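Local coordinates for HRDC domain-containing protein (Bifidobacterium adolescentis ATCC 15703, PDB 3CYM) that is of unknown function but probably acts on nucleic acid as a 3'-5' exonuclease of the ribonuclease D kind, at residues A[11-16]-A[169-174]; A[15-20]-A[161-166]; A[41-46]-A[60-65]; A[143-148]-A[173-178]. All coordinates share one frame; numbering follows the deposited sequence.

Interaction 1: residues A[11-16]-A[169-174]. With NA (sodium ion), chain B.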
loop_
_atom_site.group_PDB
_atom_site.type_symbol
_atom_site.label_atom_id
_atom_site.label_comp_id
_atom_site.label_asym_id
_atom_site.label_seq_id
_atom_site.Cartn_x
_atom_site.Cartn_y
_atom_site.Cartn_z
ATOM N N ALA A 11 -23.913 6.503 -10.462
ATOM C CA ALA A 11 -24.305 5.228 -9.840
ATOM C C ALA A 11 -23.772 3.991 -10.562
ATOM O O ALA A 11 -23.508 2.970 -9.930
ATOM C CB ALA A 11 -25.828 5.147 -9.725
ATOM N N GLU A 12 -23.658 4.075 -11.887
ATOM C CA GLU A 12 -23.129 2.990 -12.719
ATOM C C GLU A 12 -22.279 3.581 -13.851
ATOM O O GLU A 12 -22.416 4.766 -14.150
ATOM C CB GLU A 12 -24.274 2.180 -13.335
ATOM C CG GLU A 12 -25.196 1.478 -12.349
ATOM C CD GLU A 12 -25.946 0.318 -12.970
ATOM O OE1 GLU A 12 -25.897 0.170 -14.215
ATOM O OE2 GLU A 12 -26.567 -0.456 -12.206
ATOM N N PRO A 13 -21.394 2.767 -14.483
ATOM C CA PRO A 13 -20.715 3.217 -15.697
ATOM C C PRO A 13 -21.688 3.487 -16.834
ATOM O O PRO A 13 -22.808 2.950 -16.837
ATOM C CB PRO A 13 -19.828 2.019 -16.063
ATOM C CG PRO A 13 -19.615 1.320 -14.810
ATOM C CD PRO A 13 -20.928 1.419 -14.102
ATOM N N ARG A 14 -21.253 4.311 -17.787
ATOM C CA ARG A 14 -22.066 4.693 -18.944
ATOM C C ARG A 14 -22.403 3.481 -19.804
ATOM O O ARG A 14 -23.484 3.399 -20.373
ATOM C CB ARG A 14 -21.349 5.753 -19.790
ATOM C CG ARG A 14 -20.967 7.013 -19.020
ATOM C CD ARG A 14 -20.055 7.915 -19.834
ATOM N NE ARG A 14 -18.885 8.328 -19.058
ATOM C CZ ARG A 14 -17.657 7.854 -19.250
ATOM N NH1 ARG A 14 -17.433 6.953 -20.196
ATOM N NH2 ARG A 14 -16.652 8.276 -18.496
ATOM N N GLU A 15 -21.475 2.532 -19.866
ATOM C CA GLU A 15 -21.638 1.330 -20.677
ATOM C C GLU A 15 -22.340 0.206 -19.920
ATOM O O GLU A 15 -22.605 -0.859 -20.480
ATOM C CB GLU A 15 -20.269 0.855 -21.185
ATOM C CG GLU A 15 -19.961 1.183 -22.649
ATOM C CD GLU A 15 -20.110 2.657 -23.003
ATOM O OE1 GLU A 15 -20.659 2.942 -24.088
ATOM O OE2 GLU A 15 -19.677 3.528 -22.216
ATOM N N GLY A 16 -22.646 0.453 -18.649
ATOM C CA GLY A 16 -23.312 -0.524 -17.805
ATOM C C GLY A 16 -22.318 -1.317 -16.983
ATOM O O GLY A 16 -21.100 -1.172 -17.144
ATOM N N ALA A 169 -16.077 -1.936 -8.843
ATOM C CA ALA A 169 -14.790 -2.170 -9.474
ATOM C C ALA A 169 -14.699 -1.508 -10.853
ATOM O O ALA A 169 -13.647 -0.986 -11.231
ATOM C CB ALA A 169 -14.519 -3.654 -9.570
ATOM N N ALA A 170 -15.813 -1.521 -11.579
ATOM C CA ALA A 170 -15.928 -0.821 -12.851
ATOM C C ALA A 170 -15.864 0.694 -12.674
ATOM O O ALA A 170 -15.129 1.374 -13.393
ATOM C CB ALA A 170 -17.201 -1.206 -13.537
ATOM N N LEU A 171 -16.616 1.218 -11.706
ATOM C CA LEU A 171 -16.630 2.658 -11.446
ATOM C C LEU A 171 -15.268 3.235 -11.056
ATOM O O LEU A 171 -15.004 4.407 -11.303
ATOM C CB LEU A 171 -17.717 3.045 -10.430
ATOM C CG LEU A 171 -19.137 3.151 -11.011
ATOM C CD1 LEU A 171 -20.158 3.178 -9.877
ATOM C CD2 LEU A 171 -19.312 4.365 -11.926
ATOM N N ASP A 172 -14.399 2.401 -10.486
ATOM C CA ASP A 172 -13.044 2.820 -10.129
ATOM C C ASP A 172 -12.064 3.066 -11.292
ATOM O O ASP A 172 -11.063 3.770 -11.110
ATOM C CB ASP A 172 -12.439 1.842 -9.122
ATOM C CG ASP A 172 -12.641 2.283 -7.690
ATOM O OD1 ASP A 172 -13.366 3.271 -7.436
ATOM O OD2 ASP A 172 -12.050 1.633 -6.799
ATOM N N VAL A 173 -12.342 2.491 -12.465
ATOM C CA VAL A 173 -11.582 2.799 -13.697
ATOM C C VAL A 173 -12.362 3.648 -14.708
ATOM O O VAL A 173 -11.783 4.143 -15.668
ATOM C CB VAL A 173 -11.055 1.540 -14.420
ATOM C CG1 VAL A 173 -10.067 0.808 -13.565
ATOM C CG2 VAL A 173 -12.195 0.630 -14.848
ATOM N N GLU A 174 -13.662 3.816 -14.465
ATOM C CA GLU A 174 -14.607 4.512 -15.357
ATOM C C GLU A 174 -14.246 5.961 -15.733
ATOM O O GLU A 174 -14.538 6.401 -16.847
ATOM C CB GLU A 174 -16.024 4.431 -14.747
ATOM C CG GLU A 174 -17.156 5.314 -15.343
ATOM C CD GLU A 174 -17.617 4.902 -16.742
ATOM O OE1 GLU A 174 -17.090 3.915 -17.301
ATOM O OE2 GLU A 174 -18.512 5.585 -17.296
HETATM NA NA NA B . -10.108 0.325 -6.023
HETATM O O HOH W 1 -18.624 3.465 -19.533
HETATM O O HOH W 2 -11.008 -0.225 -3.777
HETATM O O HOH W 3 -8.353 1.893 -5.854
HETATM O O HOH W 4 -8.257 -0.910 -5.236
#
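Pro13 lays its ring against Ala170 and Leu171 on one flank of helix 163-174. Pro13 CG meets Ala170 CB at 3.7 Å, while Pro13 CD faces Leu171 CG at 4.0 Å, the two side chains crossing at about a right angle. Beyond CG, the Leu171 methyls reach the loop backbone: CD1 lies 3.4 Å from Ala11 O and CD2 3.6 Å from Glu12 C. One turn on, Glu174 takes over with polar ties. Its CG, anti to the backbone N (chi1 168°), lies by Pro13 CA. Its OE2 accepts the Arg14 N-H from above the carboxylate plane, N to OE2 3.1 Å and nearly straight at 172°. That N-H belongs to a type I beta turn, Pro13 to Gly16, lying on a helix of the RNase H-like exonuclease fold; the same helix carries Asp172, whose OD2 binds a sodium ion at 2.5 Å. In the Arg14 conformer described, one of two modelled, OE2 also sits over the centre of the guanidinium, a salt bridge of charge alone; Arg14 NH2 has its stronger partner in Glu178. A water donates to Glu174 OE1 (2.7 Å), and Lys63 forms a salt bridge with the same OE1. An alanine at Glu174 would probably leave the Arg14 N-H without its carboxylate acceptor and the neighbouring charges of Arg14 and Lys63 less well balanced.

Interaction 2: residues A[15-20]-A[161-166]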
loop_
_atom_site.group_PDB
_atom_site.type_symbol
_atom_site.label_atom_id
_atom_site.label_comp_id
_atom_site.label_asym_id
_atom_site.label_seq_id
_atom_site.Cartn_x
_atom_site.Cartn_y
_atom_site.Cartn_z
ATOM N N GLU A 15 -21.475 2.532 -19.866
ATOM C CA GLU A 15 -21.638 1.330 -20.677
ATOM C C GLU A 15 -22.340 0.206 -19.920
ATOM O O GLU A 15 -22.605 -0.859 -20.480
ATOM C CB GLU A 15 -20.269 0.855 -21.185
ATOM C CG GLU A 15 -19.961 1.183 -22.649
ATOM C CD GLU A 15 -20.110 2.657 -23.003
ATOM O OE1 GLU A 15 -20.659 2.942 -24.088
ATOM O OE2 GLU A 15 -19.677 3.528 -22.216
ATOM N N GLY A 16 -22.646 0.453 -18.649
ATOM C CA GLY A 16 -23.312 -0.524 -17.805
ATOM C C GLY A 16 -22.318 -1.317 -16.983
ATOM O O GLY A 16 -21.100 -1.172 -17.144
ATOM N N VAL A 17 -22.851 -2.161 -16.102
ATOM C CA VAL A 17 -22.045 -3.034 -15.252
ATOM C C VAL A 17 -21.531 -4.213 -16.088
ATOM O O VAL A 17 -22.326 -4.981 -16.633
ATOM C CB VAL A 17 -22.854 -3.540 -14.038
ATOM C CG1 VAL A 17 -21.939 -4.176 -13.011
ATOM C CG2 VAL A 17 -23.614 -2.398 -13.403
ATOM N N PRO A 18 -20.197 -4.337 -16.215
ATOM C CA PRO A 18 -19.575 -5.413 -16.991
ATOM C C PRO A 18 -19.671 -6.779 -16.319
ATOM O O PRO A 18 -19.817 -6.863 -15.101
ATOM C CB PRO A 18 -18.102 -4.986 -17.083
ATOM C CG PRO A 18 -18.037 -3.618 -16.527
ATOM C CD PRO A 18 -19.196 -3.439 -15.627
ATOM N N ASN A 19 -19.596 -7.835 -17.128
ATOM C CA ASN A 19 -19.426 -9.187 -16.630
ATOM C C ASN A 19 -17.950 -9.409 -16.384
ATOM O O ASN A 19 -17.108 -8.775 -17.019
ATOM C CB ASN A 19 -19.917 -10.220 -17.646
ATOM C CG ASN A 19 -21.375 -10.050 -18.012
ATOM O OD1 ASN A 19 -22.133 -9.365 -17.324
ATOM N ND2 ASN A 19 -21.780 -10.686 -19.105
ATOM N N VAL A 20 -17.635 -10.307 -15.467
ATOM C CA VAL A 20 -16.248 -10.649 -15.187
ATOM C C VAL A 20 -15.665 -11.496 -16.336
ATOM O O VAL A 20 -16.349 -12.344 -16.913
ATOM C CB VAL A 20 -16.100 -11.310 -13.779
ATOM C CG1 VAL A 20 -16.952 -12.558 -13.666
ATOM C CG2 VAL A 20 -14.643 -11.598 -13.425
ATOM N N LEU A 161 -18.554 -13.007 -8.123
ATOM C CA LEU A 161 -18.604 -11.619 -7.688
ATOM C C LEU A 161 -20.002 -11.047 -7.923
ATOM O O LEU A 161 -20.525 -11.129 -9.040
ATOM C CB LEU A 161 -17.541 -10.776 -8.400
ATOM C CG LEU A 161 -16.083 -10.966 -7.967
ATOM C CD1 LEU A 161 -15.133 -10.385 -8.987
ATOM C CD2 LEU A 161 -15.835 -10.366 -6.585
ATOM N N PRO A 162 -20.619 -10.490 -6.859
ATOM C CA PRO A 162 -21.937 -9.838 -6.896
ATOM C C PRO A 162 -21.964 -8.650 -7.860
ATOM O O PRO A 162 -20.914 -8.069 -8.152
ATOM C CB PRO A 162 -22.119 -9.325 -5.461
ATOM C CG PRO A 162 -21.160 -10.105 -4.627
ATOM C CD PRO A 162 -20.023 -10.472 -5.507
ATOM N N ARG A 163 -23.154 -8.282 -8.329
ATOM C CA ARG A 163 -23.295 -7.220 -9.316
ATOM C C ARG A 163 -22.903 -5.838 -8.776
ATOM O O ARG A 163 -22.332 -5.037 -9.505
ATOM C CB ARG A 163 -24.710 -7.197 -9.910
ATOM C CG ARG A 163 -24.820 -6.379 -11.205
ATOM C CD ARG A 163 -26.204 -6.432 -11.825
ATOM N NE ARG A 163 -26.509 -5.177 -12.507
ATOM C CZ ARG A 163 -26.410 -4.972 -13.819
ATOM N NH1 ARG A 163 -26.712 -3.779 -14.318
ATOM N NH2 ARG A 163 -26.017 -5.945 -14.635
ATOM N N ASP A 164 -23.206 -5.576 -7.506
ATOM C CA ASP A 164 -22.831 -4.320 -6.843
ATOM C C ASP A 164 -21.319 -4.124 -6.762
ATOM O O ASP A 164 -20.820 -3.002 -6.977
ATOM C CB ASP A 164 -23.407 -4.259 -5.429
ATOM C CG ASP A 164 -24.912 -4.087 -5.411
ATOM O OD1 ASP A 164 -25.430 -3.195 -6.122
ATOM O OD2 ASP A 164 -25.573 -4.842 -4.665
ATOM N N TRP A 165 -20.605 -5.218 -6.468
ATOM C CA TRP A 165 -19.142 -5.233 -6.347
ATOM C C TRP A 165 -18.486 -5.018 -7.705
ATOM O O TRP A 165 -17.507 -4.267 -7.816
ATOM C CB TRP A 165 -18.658 -6.569 -5.777
ATOM C CG TRP A 165 -19.023 -6.848 -4.341
ATOM C CD1 TRP A 165 -20.017 -6.262 -3.606
ATOM C CD2 TRP A 165 -18.421 -7.828 -3.490
ATOM N NE1 TRP A 165 -20.054 -6.804 -2.341
ATOM C CE2 TRP A 165 -19.088 -7.770 -2.244
ATOM C CE3 TRP A 165 -17.369 -8.744 -3.655
ATOM C CZ2 TRP A 165 -18.742 -8.597 -1.169
ATOM C CZ3 TRP A 165 -17.023 -9.554 -2.594
ATOM C CH2 TRP A 165 -17.712 -9.485 -1.364
ATOM N N ARG A 166 -19.019 -5.702 -8.724
ATOM C CA ARG A 166 -18.567 -5.537 -10.103
ATOM C C ARG A 166 -18.755 -4.090 -10.541
ATOM O O ARG A 166 -17.920 -3.540 -11.236
ATOM C CB ARG A 166 -19.322 -6.479 -11.048
ATOM C CG ARG A 166 -18.810 -7.919 -11.046
ATOM C CD ARG A 166 -19.373 -8.726 -12.212
ATOM N NE ARG A 166 -20.734 -9.207 -11.964
ATOM C CZ ARG A 166 -21.834 -8.703 -12.520
ATOM N NH1 ARG A 166 -21.755 -7.688 -13.369
ATOM N NH2 ARG A 166 -23.021 -9.217 -12.226
HETATM O O HOH W 5 -23.066 -7.451 -15.772
#
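Val17 spreads its two methyls between the side chains of Arg163 and Arg166, which are three residues apart on the first turn of helix 163-174. With CG1 anti to the backbone N (chi1 -167°), that methyl approaches Arg166 NH1 at 3.5 Å and also meets the backbone O of Arg163. The other methyl, CG2, lies over one face of the Arg163 guanidinium, offset toward its rim, with NH1 at 3.5 Å. Arg163 reaches it by running extended through CD before bending at chi3. Arg166 is bent more sharply: chi3 of -80° turns NE aside, and NH1 comes to Pro18 O at 2.7 Å. This bond is not straight (140° at the hydrogen), and the donor stands above the carbonyl plane. The description holds for one of the two modelled conformers of Arg166. Arg166 CD lies by Pro18 O and 4.0 Å from Val20 N. A water bridges the loop to itself, donating to Val17 O at 2.7 Å and to Asn19 OD1 at 2.6 Å, and accepts a weak bond from Arg166 NH1. Pro162 occupies the N-cap position of the helix. This surface contact joins the beginning of helix 163-174 to the loop entering strand 20-21, at the edge of the mixed sheet of the exonuclease domain, with Pro18 on Ile69 and Arg166 on Leu71 of the adjacent strand 68-72.

Interaction 3: residues A[41-46]-A[60-65]. With NA (sodium ion), chain B; NA (sodium ion), chain C.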
loop_
_atom_site.group_PDB
_atom_site.type_symbol
_atom_site.label_atom_id
_atom_site.label_comp_id
_atom_site.label_asym_id
_atom_site.label_seq_id
_atom_site.Cartn_x
_atom_site.Cartn_y
_atom_site.Cartn_z
ATOM N N LEU A 41 -4.600 3.729 -20.823
ATOM C CA LEU A 41 -5.216 2.605 -20.143
ATOM C C LEU A 41 -5.542 2.979 -18.697
ATOM O O LEU A 41 -4.642 3.139 -17.868
ATOM C CB LEU A 41 -4.287 1.388 -20.175
ATOM C CG LEU A 41 -4.826 0.069 -19.598
ATOM C CD1 LEU A 41 -5.842 -0.593 -20.528
ATOM C CD2 LEU A 41 -3.702 -0.885 -19.302
ATOM N N ALA A 42 -6.829 3.145 -18.406
ATOM C CA ALA A 42 -7.303 3.266 -17.026
ATOM C C ALA A 42 -7.129 1.914 -16.342
ATOM O O ALA A 42 -7.587 0.904 -16.866
ATOM C CB ALA A 42 -8.764 3.679 -17.015
ATOM N N ALA A 43 -6.462 1.890 -15.187
ATOM C CA ALA A 43 -6.178 0.638 -14.476
ATOM C C ALA A 43 -6.488 0.686 -12.981
ATOM O O ALA A 43 -6.473 1.754 -12.372
ATOM C CB ALA A 43 -4.739 0.215 -14.692
ATOM N N ASP A 44 -6.779 -0.483 -12.409
ATOM C CA ASP A 44 -6.946 -0.658 -10.958
ATOM C C ASP A 44 -6.892 -2.142 -10.588
ATOM O O ASP A 44 -6.871 -3.005 -11.469
ATOM C CB ASP A 44 -8.275 -0.053 -10.481
ATOM C CG ASP A 44 -8.227 0.396 -9.048
ATOM O OD1 ASP A 44 -7.148 0.340 -8.429
ATOM O OD2 ASP A 44 -9.272 0.798 -8.504
ATOM N N ALA A 45 -6.876 -2.436 -9.287
ATOM C CA ALA A 45 -6.890 -3.811 -8.802
ATOM C C ALA A 45 -7.552 -3.901 -7.444
ATOM O O ALA A 45 -7.451 -2.984 -6.627
ATOM C CB ALA A 45 -5.484 -4.371 -8.728
ATOM N N GLU A 46 -8.219 -5.022 -7.201
ATOM C CA GLU A 46 -8.801 -5.290 -5.897
ATOM C C GLU A 46 -8.092 -6.442 -5.203
ATOM O O GLU A 46 -7.674 -7.404 -5.845
ATOM C CB GLU A 46 -10.294 -5.592 -6.012
ATOM C CG GLU A 46 -11.141 -4.493 -6.675
ATOM C CD GLU A 46 -10.939 -3.110 -6.068
ATOM O OE1 GLU A 46 -10.959 -2.972 -4.832
ATOM O OE2 GLU A 46 -10.762 -2.133 -6.832
ATOM N N VAL A 60 -8.778 -7.421 -11.308
ATOM C CA VAL A 60 -7.955 -6.484 -12.041
ATOM C C VAL A 60 -8.893 -5.762 -13.029
ATOM O O VAL A 60 -9.677 -6.403 -13.725
ATOM C CB VAL A 60 -6.770 -7.246 -12.690
ATOM C CG1 VAL A 60 -6.465 -6.745 -14.028
ATOM C CG2 VAL A 60 -5.527 -7.197 -11.788
ATOM N N GLN A 61 -8.852 -4.429 -13.030
ATOM C CA GLN A 61 -9.833 -3.622 -13.764
ATOM C C GLN A 61 -9.151 -2.731 -14.778
ATOM O O GLN A 61 -8.201 -2.026 -14.442
ATOM C CB GLN A 61 -10.671 -2.743 -12.827
ATOM C CG GLN A 61 -11.364 -3.454 -11.685
ATOM C CD GLN A 61 -10.780 -3.103 -10.338
ATOM O OE1 GLN A 61 -9.996 -3.862 -9.784
ATOM N NE2 GLN A 61 -11.147 -1.941 -9.812
ATOM N N PHE A 62 -9.652 -2.762 -16.013
ATOM C CA PHE A 62 -9.121 -1.939 -17.093
ATOM C C PHE A 62 -10.196 -1.226 -17.880
ATOM O O PHE A 62 -11.327 -1.685 -17.951
ATOM C CB PHE A 62 -8.261 -2.775 -18.042
ATOM C CG PHE A 62 -7.042 -3.336 -17.393
ATOM C CD1 PHE A 62 -6.054 -2.487 -16.895
ATOM C CD2 PHE A 62 -6.893 -4.703 -17.238
ATOM C CE1 PHE A 62 -4.924 -2.998 -16.266
ATOM C CE2 PHE A 62 -5.760 -5.218 -16.622
ATOM C CZ PHE A 62 -4.777 -4.360 -16.125
ATOM N N LYS A 63 -9.828 -0.088 -18.457
ATOM C CA LYS A 63 -10.668 0.589 -19.423
ATOM C C LYS A 63 -9.794 1.237 -20.483
ATOM O O LYS A 63 -8.780 1.877 -20.168
ATOM C CB LYS A 63 -11.571 1.648 -18.764
ATOM C CG LYS A 63 -12.635 2.164 -19.714
ATOM C CD LYS A 63 -13.412 3.346 -19.176
ATOM C CE LYS A 63 -14.574 3.636 -20.105
ATOM N NZ LYS A 63 -15.382 4.808 -19.685
ATOM N N ARG A 64 -10.184 1.051 -21.738
ATOM C CA ARG A 64 -9.614 1.803 -22.842
ATOM C C ARG A 64 -10.741 2.207 -23.778
ATOM O O ARG A 64 -11.674 1.431 -23.992
ATOM C CB ARG A 64 -8.580 0.967 -23.584
ATOM C CG ARG A 64 -7.414 1.775 -24.080
ATOM C CD ARG A 64 -6.324 0.916 -24.664
ATOM N NE ARG A 64 -5.286 1.779 -25.208
ATOM C CZ ARG A 64 -4.336 1.400 -26.053
ATOM N NH1 ARG A 64 -4.263 0.144 -26.479
ATOM N NH2 ARG A 64 -3.452 2.295 -26.470
ATOM N N ASP A 65 -10.652 3.422 -24.316
ATOM C CA ASP A 65 -11.676 3.988 -25.199
ATOM C C ASP A 65 -11.941 3.080 -26.407
ATOM O O ASP A 65 -11.086 2.919 -27.276
ATOM C CB ASP A 65 -11.261 5.397 -25.653
ATOM C CG ASP A 65 -12.369 6.132 -26.403
ATOM O OD1 ASP A 65 -12.041 6.990 -27.247
ATOM O OD2 ASP A 65 -13.565 5.865 -26.152
HETATM NA NA NA B . -10.108 0.325 -6.023
HETATM NA NA NA C . -6.194 0.729 -5.870
HETATM O O HOH W 4 -8.257 -0.910 -5.236
HETATM O O HOH W 2 -11.008 -0.225 -3.777
HETATM O O HOH W 3 -8.353 1.893 -5.854
HETATM O O HOH W 6 -5.477 2.257 -7.835
HETATM O O HOH W 7 -4.422 2.177 -5.098
#
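The beta hairpin of strands 40-47 and 57-65, within the mixed sheet of the exonuclease domain, is joined here by antiparallel pairing. Ala42 with Lys63 and Asp44 with Gln61 are hydrogen-bonded pairs, and Gln61 N reaches Asp44 O at 2.9 Å. Between them Ala43 and Phe62 form a non-hydrogen-bonded pair, Ala43 CB lying 3.6 Å from Phe62 CE1, with Leu41 CD2 at 3.7 Å from Phe62 CD1. The opposite face holds the metal site. Asp44 and Glu46 make an Asp-x-Glu pair like the first motif of DEDD exonucleases: Asp44 OD2 and Glu46 OE2 bind the same sodium ion, each at 2.7 Å; Asp172 and three waters complete its shell, while Asp44 OD1 binds a second sodium at 2.8 Å. Gln61 is a second-shell residue, behind Glu46. Bent at chi2 (111°), it runs beside Asp44 and crosses Glu46 at about a right angle; its NE2 gives a hydrogen bond of 3.0 Å to the anti lone pair of Glu46 OE2, and the same nitrogen binds Ala169 O on helix 163-174. An alanine at Gln61 would probably leave Glu46 OE2 and Ala169 O without this amide donor and the metal-binding carboxylate freer to turn.

Interaction 4: residues A[143-148]-A[173-178]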
loop_
_atom_site.group_PDB
_atom_site.type_symbol
_atom_site.label_atom_id
_atom_site.label_comp_id
_atom_site.label_asym_id
_atom_site.label_seq_id
_atom_site.Cartn_x
_atom_site.Cartn_y
_atom_site.Cartn_z
ATOM N N LEU A 143 -14.263 16.676 -12.189
ATOM C CA LEU A 143 -15.284 16.244 -13.139
ATOM C C LEU A 143 -16.697 16.562 -12.646
ATOM O O LEU A 143 -17.655 16.490 -13.414
ATOM C CB LEU A 143 -15.130 14.746 -13.467
ATOM C CG LEU A 143 -13.729 14.233 -13.856
ATOM C CD1 LEU A 143 -13.720 12.730 -14.115
ATOM C CD2 LEU A 143 -13.141 14.990 -15.063
ATOM N N GLY A 144 -16.819 16.929 -11.369
ATOM C CA GLY A 144 -18.122 17.195 -10.758
ATOM C C GLY A 144 -18.966 15.941 -10.663
ATOM O O GLY A 144 -20.193 16.000 -10.764
ATOM N N LEU A 145 -18.306 14.797 -10.489
ATOM C CA LEU A 145 -18.997 13.511 -10.392
ATOM C C LEU A 145 -18.634 12.769 -9.114
ATOM O O LEU A 145 -17.459 12.646 -8.768
ATOM C CB LEU A 145 -18.717 12.638 -11.618
ATOM C CG LEU A 145 -19.211 13.104 -12.987
ATOM C CD1 LEU A 145 -18.687 12.165 -14.051
ATOM C CD2 LEU A 145 -20.731 13.186 -13.051
ATOM N N THR A 146 -19.663 12.268 -8.434
ATOM C CA THR A 146 -19.538 11.596 -7.143
ATOM C C THR A 146 -19.554 10.076 -7.327
ATOM O O THR A 146 -20.430 9.534 -8.000
ATOM C CB THR A 146 -20.690 12.033 -6.178
ATOM O OG1 THR A 146 -20.631 13.451 -5.964
ATOM C CG2 THR A 146 -20.606 11.320 -4.823
ATOM N N LEU A 147 -18.565 9.401 -6.749
ATOM C CA LEU A 147 -18.564 7.947 -6.656
ATOM C C LEU A 147 -18.844 7.568 -5.202
ATOM O O LEU A 147 -18.128 8.010 -4.298
ATOM C CB LEU A 147 -17.213 7.371 -7.108
ATOM C CG LEU A 147 -16.639 7.768 -8.478
ATOM C CD1 LEU A 147 -15.192 7.305 -8.616
ATOM C CD2 LEU A 147 -17.484 7.229 -9.638
ATOM N N ALA A 148 -19.898 6.784 -4.974
ATOM C CA ALA A 148 -20.208 6.280 -3.630
ATOM C C ALA A 148 -19.386 5.027 -3.377
ATOM O O ALA A 148 -19.771 3.936 -3.788
ATOM C CB ALA A 148 -21.693 5.984 -3.495
ATOM N N VAL A 173 -12.342 2.491 -12.465
ATOM C CA VAL A 173 -11.582 2.799 -13.697
ATOM C C VAL A 173 -12.362 3.648 -14.708
ATOM O O VAL A 173 -11.783 4.143 -15.668
ATOM C CB VAL A 173 -11.055 1.540 -14.420
ATOM C CG1 VAL A 173 -10.067 0.808 -13.565
ATOM C CG2 VAL A 173 -12.195 0.630 -14.848
ATOM N N GLU A 174 -13.662 3.816 -14.465
ATOM C CA GLU A 174 -14.607 4.512 -15.357
ATOM C C GLU A 174 -14.246 5.961 -15.733
ATOM O O GLU A 174 -14.538 6.401 -16.847
ATOM C CB GLU A 174 -16.024 4.431 -14.747
ATOM C CG GLU A 174 -17.156 5.314 -15.343
ATOM C CD GLU A 174 -17.617 4.902 -16.742
ATOM O OE1 GLU A 174 -17.090 3.915 -17.301
ATOM O OE2 GLU A 174 -18.512 5.585 -17.296
ATOM N N LEU A 175 -13.599 6.686 -14.826
ATOM C CA LEU A 175 -13.351 8.120 -15.039
ATOM C C LEU A 175 -11.886 8.521 -15.106
ATOM O O LEU A 175 -11.578 9.708 -15.189
ATOM C CB LEU A 175 -14.066 8.953 -13.965
ATOM C CG LEU A 175 -15.589 8.781 -13.888
ATOM C CD1 LEU A 175 -16.129 9.384 -12.609
ATOM C CD2 LEU A 175 -16.273 9.370 -15.121
ATOM N N LEU A 176 -10.988 7.538 -15.080
ATOM C CA LEU A 176 -9.556 7.811 -15.032
ATOM C C LEU A 176 -8.960 8.467 -16.292
ATOM O O LEU A 176 -8.054 9.286 -16.175
ATOM C CB LEU A 176 -8.767 6.547 -14.667
ATOM C CG LEU A 176 -8.987 5.944 -13.282
ATOM C CD1 LEU A 176 -8.017 4.808 -13.051
ATOM C CD2 LEU A 176 -8.833 6.996 -12.177
ATOM N N ILE A 177 -9.457 8.130 -17.483
ATOM C CA ILE A 177 -8.924 8.782 -18.684
ATOM C C ILE A 177 -9.351 10.255 -18.750
ATOM O O ILE A 177 -8.568 11.110 -19.158
ATOM C CB ILE A 177 -9.108 7.963 -20.024
ATOM C CG1 ILE A 177 -10.398 8.310 -20.755
ATOM C CG2 ILE A 177 -8.966 6.430 -19.824
ATOM C CD1 ILE A 177 -10.175 9.216 -21.919
ATOM N N GLU A 178 -10.575 10.539 -18.307
ATOM C CA GLU A 178 -11.086 11.909 -18.227
ATOM C C GLU A 178 -10.412 12.693 -17.105
ATOM O O GLU A 178 -10.216 13.904 -17.227
ATOM C CB GLU A 178 -12.612 11.937 -18.048
ATOM C CG GLU A 178 -13.396 11.453 -19.256
ATOM C CD GLU A 178 -13.795 9.986 -19.170
ATOM O OE1 GLU A 178 -13.257 9.251 -18.312
ATOM O OE2 GLU A 178 -14.658 9.566 -19.970
#
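Leu175 is the bump of this contact, pushed among Leu143, Leu145 and Leu147. Its CG is anti to the carbonyl carbon (chi1 -59°), the torsion that sets the root of its fork among the three. Each touches a different part of it. Leu143 CD1 rests on Leu175 CB at 3.8 Å, near the base of the side chain, as the two leucines run alongside in opposite senses. Leu145 crosses Leu175 at about a right angle and brings its CD1 to Leu175 CD2 at 3.8 Å. Leu147 again runs antiparallel to it, CD2 meeting Leu175 CD1 at 3.9 Å; in the forked tip of Leu175, CD2 rests on Leu145, while CD1 lies between Leu145 and Leu147. Leu145 and Leu147 point the same way because they are two residues apart on an extended chain, with Thr146 between them directed away. The hollow lies where the chain leaves helix 135-143: Gly144 takes positive phi (66°), and the short strand 145-146 follows, pairing in parallel with strand 8-9 of the N-terminal arm. Leu175 itself sits at the break between helix 163-174 and helix 176-190 of the exonuclease domain. Leu143 reaches past it to the second helix, its CD2 at 3.8 Å from Glu178 O and its CD1 at 4.2 Å from Glu178 CB. No hydrogen bond joins the two segments. Leu10 and Thr139 also touch Leu175, and Leu135 touches Leu147.

In the fold
Helix 163-174 ties the set together: interaction 2 uses its start, interaction 1 its last turns and interaction 4 the break that follows it. Interactions 1 and 2 share the loop at Glu15 and Gly16, their centres 9 Å apart. Interactions 1 and 4 share Val173 and Glu174, and Arg14 NH2 links them by a salt bridge to Glu178 OE2 at 2.8 Å. Interaction 3, centred 11 Å from interaction 1, meets it at the sodium site, where Asp44 and Glu46 of the hairpin converge with Asp172 of the helix. Lys63 NZ also bridges to Glu174 OE1 at 3.1 Å. Interactions 2 and 4 lie farthest apart, about 17 Å between centres.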